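Local coordinates for protein oxidoreductase (Azotobacter vinelandii, PDB 7D5M) that binds NAD+ and is a homolog of inositol dehydrogenase, probably an NAD-dependent oxidoreductase of the Gfo/Idh/MocA family, at residues 13-18 with 86-91. Numbering follows the deposited sequence.
Sequences RWAMVG and QAVSVA. With NAD (nicotinamide-adenine-dinucleotide), chain B.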
loop_
_atom_site.group_PDB
_atom_site.type_symbol
_atom_site.label_atom_id
_atom_site.label_comp_id
_atom_site.label_asym_id
_atom_site.label_seq_id
_atom_site.Cartn_x
_atom_site.Cartn_y
_atom_site.Cartn_z
ATOM N N ARG A 13 -39.393 -10.149 17.687
ATOM C CA ARG A 13 -40.419 -9.672 16.728
ATOM C C ARG A 13 -40.146 -8.186 16.460
ATOM O O ARG A 13 -40.066 -7.403 17.433
ATOM C CB ARG A 13 -41.822 -9.964 17.269
ATOM C CG ARG A 13 -42.101 -11.452 17.437
ATOM C CD ARG A 13 -43.533 -11.734 17.854
ATOM N NE ARG A 13 -43.949 -11.027 19.058
ATOM C CZ ARG A 13 -43.831 -11.470 20.312
ATOM N NH1 ARG A 13 -43.278 -12.642 20.575
ATOM N NH2 ARG A 13 -44.254 -10.722 21.310
ATOM N N TRP A 14 -39.976 -7.822 15.193
ATOM C CA TRP A 14 -39.270 -6.575 14.807
ATOM C C TRP A 14 -39.994 -5.815 13.694
ATOM O O TRP A 14 -40.584 -6.429 12.786
ATOM C CB TRP A 14 -37.833 -6.949 14.435
ATOM C CG TRP A 14 -36.915 -5.829 14.063
ATOM C CD1 TRP A 14 -36.495 -4.784 14.839
ATOM C CD2 TRP A 14 -36.201 -5.723 12.820
ATOM N NE1 TRP A 14 -35.599 -4.013 14.139
ATOM C CE2 TRP A 14 -35.397 -4.571 12.899
ATOM C CE3 TRP A 14 -36.192 -6.478 11.641
ATOM C CZ2 TRP A 14 -34.595 -4.159 11.831
ATOM C CZ3 TRP A 14 -35.394 -6.074 10.593
ATOM C CH2 TRP A 14 -34.604 -4.934 10.694
ATOM N N ALA A 15 -39.889 -4.489 13.756
ATOM C CA ALA A 15 -40.366 -3.542 12.735
ATOM C C ALA A 15 -39.256 -2.546 12.406
ATOM O O ALA A 15 -38.343 -2.314 13.237
ATOM C CB ALA A 15 -41.588 -2.821 13.231
ATOM N N MET A 16 -39.371 -1.941 11.233
ATOM C CA MET A 16 -38.595 -0.742 10.863
ATOM C C MET A 16 -39.555 0.428 10.688
ATOM O O MET A 16 -40.708 0.212 10.260
ATOM C CB MET A 16 -37.799 -0.971 9.581
ATOM C CG MET A 16 -36.633 -1.900 9.799
ATOM S SD MET A 16 -35.471 -1.795 8.419
ATOM C CE MET A 16 -34.709 -0.208 8.751
ATOM N N VAL A 17 -39.092 1.614 11.065
ATOM C CA VAL A 17 -39.683 2.905 10.622
ATOM C C VAL A 17 -38.643 3.567 9.727
ATOM O O VAL A 17 -37.503 3.763 10.191
ATOM C CB VAL A 17 -40.080 3.801 11.808
ATOM C CG1 VAL A 17 -40.808 5.047 11.330
ATOM C CG2 VAL A 17 -40.930 3.050 12.814
ATOM N N GLY A 18 -39.022 3.829 8.477
ATOM C CA GLY A 18 -38.089 4.259 7.425
ATOM C C GLY A 18 -37.361 3.053 6.866
ATOM O O GLY A 18 -37.842 1.926 7.060
ATOM N N GLN A 86 -41.757 -6.442 19.391
ATOM C CA GLN A 86 -41.093 -6.230 20.693
ATOM C C GLN A 86 -40.035 -5.142 20.550
ATOM O O GLN A 86 -39.602 -4.612 21.588
ATOM C CB GLN A 86 -40.447 -7.533 21.138
ATOM C CG GLN A 86 -41.466 -8.639 21.354
ATOM C CD GLN A 86 -40.782 -9.974 21.467
ATOM O OE1 GLN A 86 -40.178 -10.459 20.513
ATOM N NE2 GLN A 86 -40.863 -10.561 22.650
ATOM N N ALA A 87 -39.600 -4.877 19.311
ATOM C CA ALA A 87 -38.510 -3.927 19.031
ATOM C C ALA A 87 -38.706 -3.280 17.661
ATOM O O ALA A 87 -39.401 -3.843 16.786
ATOM C CB ALA A 87 -37.184 -4.633 19.154
ATOM N N VAL A 88 -38.123 -2.095 17.502
ATOM C CA VAL A 88 -38.252 -1.291 16.262
ATOM C C VAL A 88 -36.902 -0.634 15.972
ATOM O O VAL A 88 -36.275 -0.110 16.910
ATOM C CB VAL A 88 -39.410 -0.278 16.367
ATOM C CG1 VAL A 88 -39.237 0.687 17.527
ATOM C CG2 VAL A 88 -39.619 0.464 15.059
ATOM N N SER A 89 -36.472 -0.689 14.714
ATOM C CA SER A 89 -35.313 0.079 14.221
ATOM C C SER A 89 -35.797 1.358 13.539
ATOM O O SER A 89 -36.689 1.282 12.661
ATOM C CB SER A 89 -34.458 -0.762 13.326
ATOM O OG SER A 89 -33.814 -1.742 14.112
ATOM N N VAL A 90 -35.188 2.487 13.903
ATOM C CA VAL A 90 -35.579 3.836 13.406
ATOM C C VAL A 90 -34.525 4.287 12.385
ATOM O O VAL A 90 -33.384 4.572 12.777
ATOM C CB VAL A 90 -35.730 4.826 14.575
ATOM C CG1 VAL A 90 -36.112 6.213 14.085
ATOM C CG2 VAL A 90 -36.712 4.326 15.621
ATOM N N ALA A 91 -34.891 4.307 11.110
ATOM C CA ALA A 91 -33.974 4.634 9.994
ATOM C C ALA A 91 -34.585 5.756 9.163
ATOM O O ALA A 91 -34.393 5.768 7.940
ATOM C CB ALA A 91 -33.710 3.405 9.169
HETATM P PA NAD B . -32.688 8.327 3.148
HETATM O O1A NAD B . -33.269 9.675 2.852
HETATM O O2A NAD B . -31.850 7.620 2.131
HETATM O O5B NAD B . -33.878 7.353 3.613
HETATM C C5B NAD B . -35.010 7.822 4.410
HETATM C C4B NAD B . -36.061 6.739 4.399
HETATM O O4B NAD B . -37.032 6.970 5.452
HETATM C C3B NAD B . -36.884 6.643 3.108
HETATM O O3B NAD B . -37.239 5.289 2.867
HETATM C C2B NAD B . -38.103 7.508 3.448
HETATM O O2B NAD B . -39.245 7.250 2.663
HETATM C C1B NAD B . -38.324 7.066 4.887
HETATM N N9A NAD B . -39.090 7.993 5.706
HETATM C C8A NAD B . -38.899 9.346 5.800
HETATM N N7A NAD B . -39.689 9.920 6.673
HETATM C C5A NAD B . -40.434 8.878 7.204
HETATM C C6A NAD B . -41.437 8.846 8.193
HETATM N N6A NAD B . -41.853 9.924 8.862
HETATM N N1A NAD B . -41.969 7.637 8.498
HETATM C C2A NAD B . -41.537 6.560 7.824
HETATM N N3A NAD B . -40.592 6.469 6.887
HETATM C C4A NAD B . -40.073 7.680 6.617
HETATM O O3 NAD B . -31.794 8.415 4.494
HETATM P PN NAD B . -30.552 7.483 4.962
HETATM O O1N NAD B . -29.282 7.976 4.324
HETATM O O2N NAD B . -30.935 6.045 4.781
HETATM O O5D NAD B . -30.454 7.832 6.523
HETATM C C5D NAD B . -31.532 7.572 7.425
HETATM C C4D NAD B . -30.954 7.666 8.810
HETATM O O4D NAD B . -29.850 6.731 8.917
HETATM C C3D NAD B . -30.366 9.039 9.157
HETATM O O3D NAD B . -30.583 9.314 10.529
HETATM C C2D NAD B . -28.876 8.869 8.840
HETATM O O2D NAD B . -28.042 9.746 9.582
HETATM C C1D NAD B . -28.661 7.420 9.280
HETATM N N1N NAD B . -27.504 6.734 8.627
HETATM C C2N NAD B . -26.577 6.090 9.417
HETATM C C3N NAD B . -25.456 5.483 8.848
HETATM C C7N NAD B . -24.572 4.662 9.762
HETATM O O7N NAD B . -24.998 4.348 10.879
HETATM N N7N NAD B . -23.382 4.290 9.300
HETATM C C4N NAD B . -25.220 5.647 7.479
HETATM C C5N NAD B . -26.161 6.317 6.697
HETATM C C6N NAD B . -27.350 6.712 7.269
#
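The Gln-86 amide lies over one face of the Arg-13 guanidinium, Gln-86 CD 3.5 Å above its plane and displaced to one margin of the group, the two planes only 14° apart. The same amide reaches the neighbouring backbone: OE1 accepts from Arg-13 N, the donor in the carbonyl plane, and this bond would hold the amide in its rotation. Arg-13 NE is itself tied to Gly-84 O. The Trp-14 indole is used at its edge. With CG anti to the backbone N (chi1 -178°), the ring lies along the sheet face with its NE1 edge at Ser-89, and OG sits in the ring plane 2.9 Å from NE1, which donates to it. Tyr-337 hydrogen-bonds the same hydroxyl, while Phe-39 and helix 26-34 pack against the indole. An alanine at Trp-14 would probably leave Ser-89 OG without its indole donor and open a gap between the sheet and that helix.

Strands 12-16 and 87-91 are parallel neighbours inside the Rossmann sheet, 87-91 its middle strand, and here they follow each other residue for residue. Arg-13 O takes both Gln-86 N and Ala-87 N; Ala-15 N then donates to Ala-87 O, and Ala-15 O accepts from Ser-89 N. The last bond, Ala-91 N to Val-17 O, is 2.8 Å. On the face away from Trp-14, Val-17 CG2 meets Val-88 CG2 at 3.7 Å, under helices 71-78 and 97-106. On the Trp-14 face the Met-16 chain bends at chi3 (74°), carrying CE to 3.8 Å from Ala-91 CB. Both segments reach the dinucleotide at their C-terminal residues: Gly-18 CA comes within 3.4 Å of N3A of the adenine, and Ala-91 O within 3.4 Å of C5D on the nicotinamide ribose.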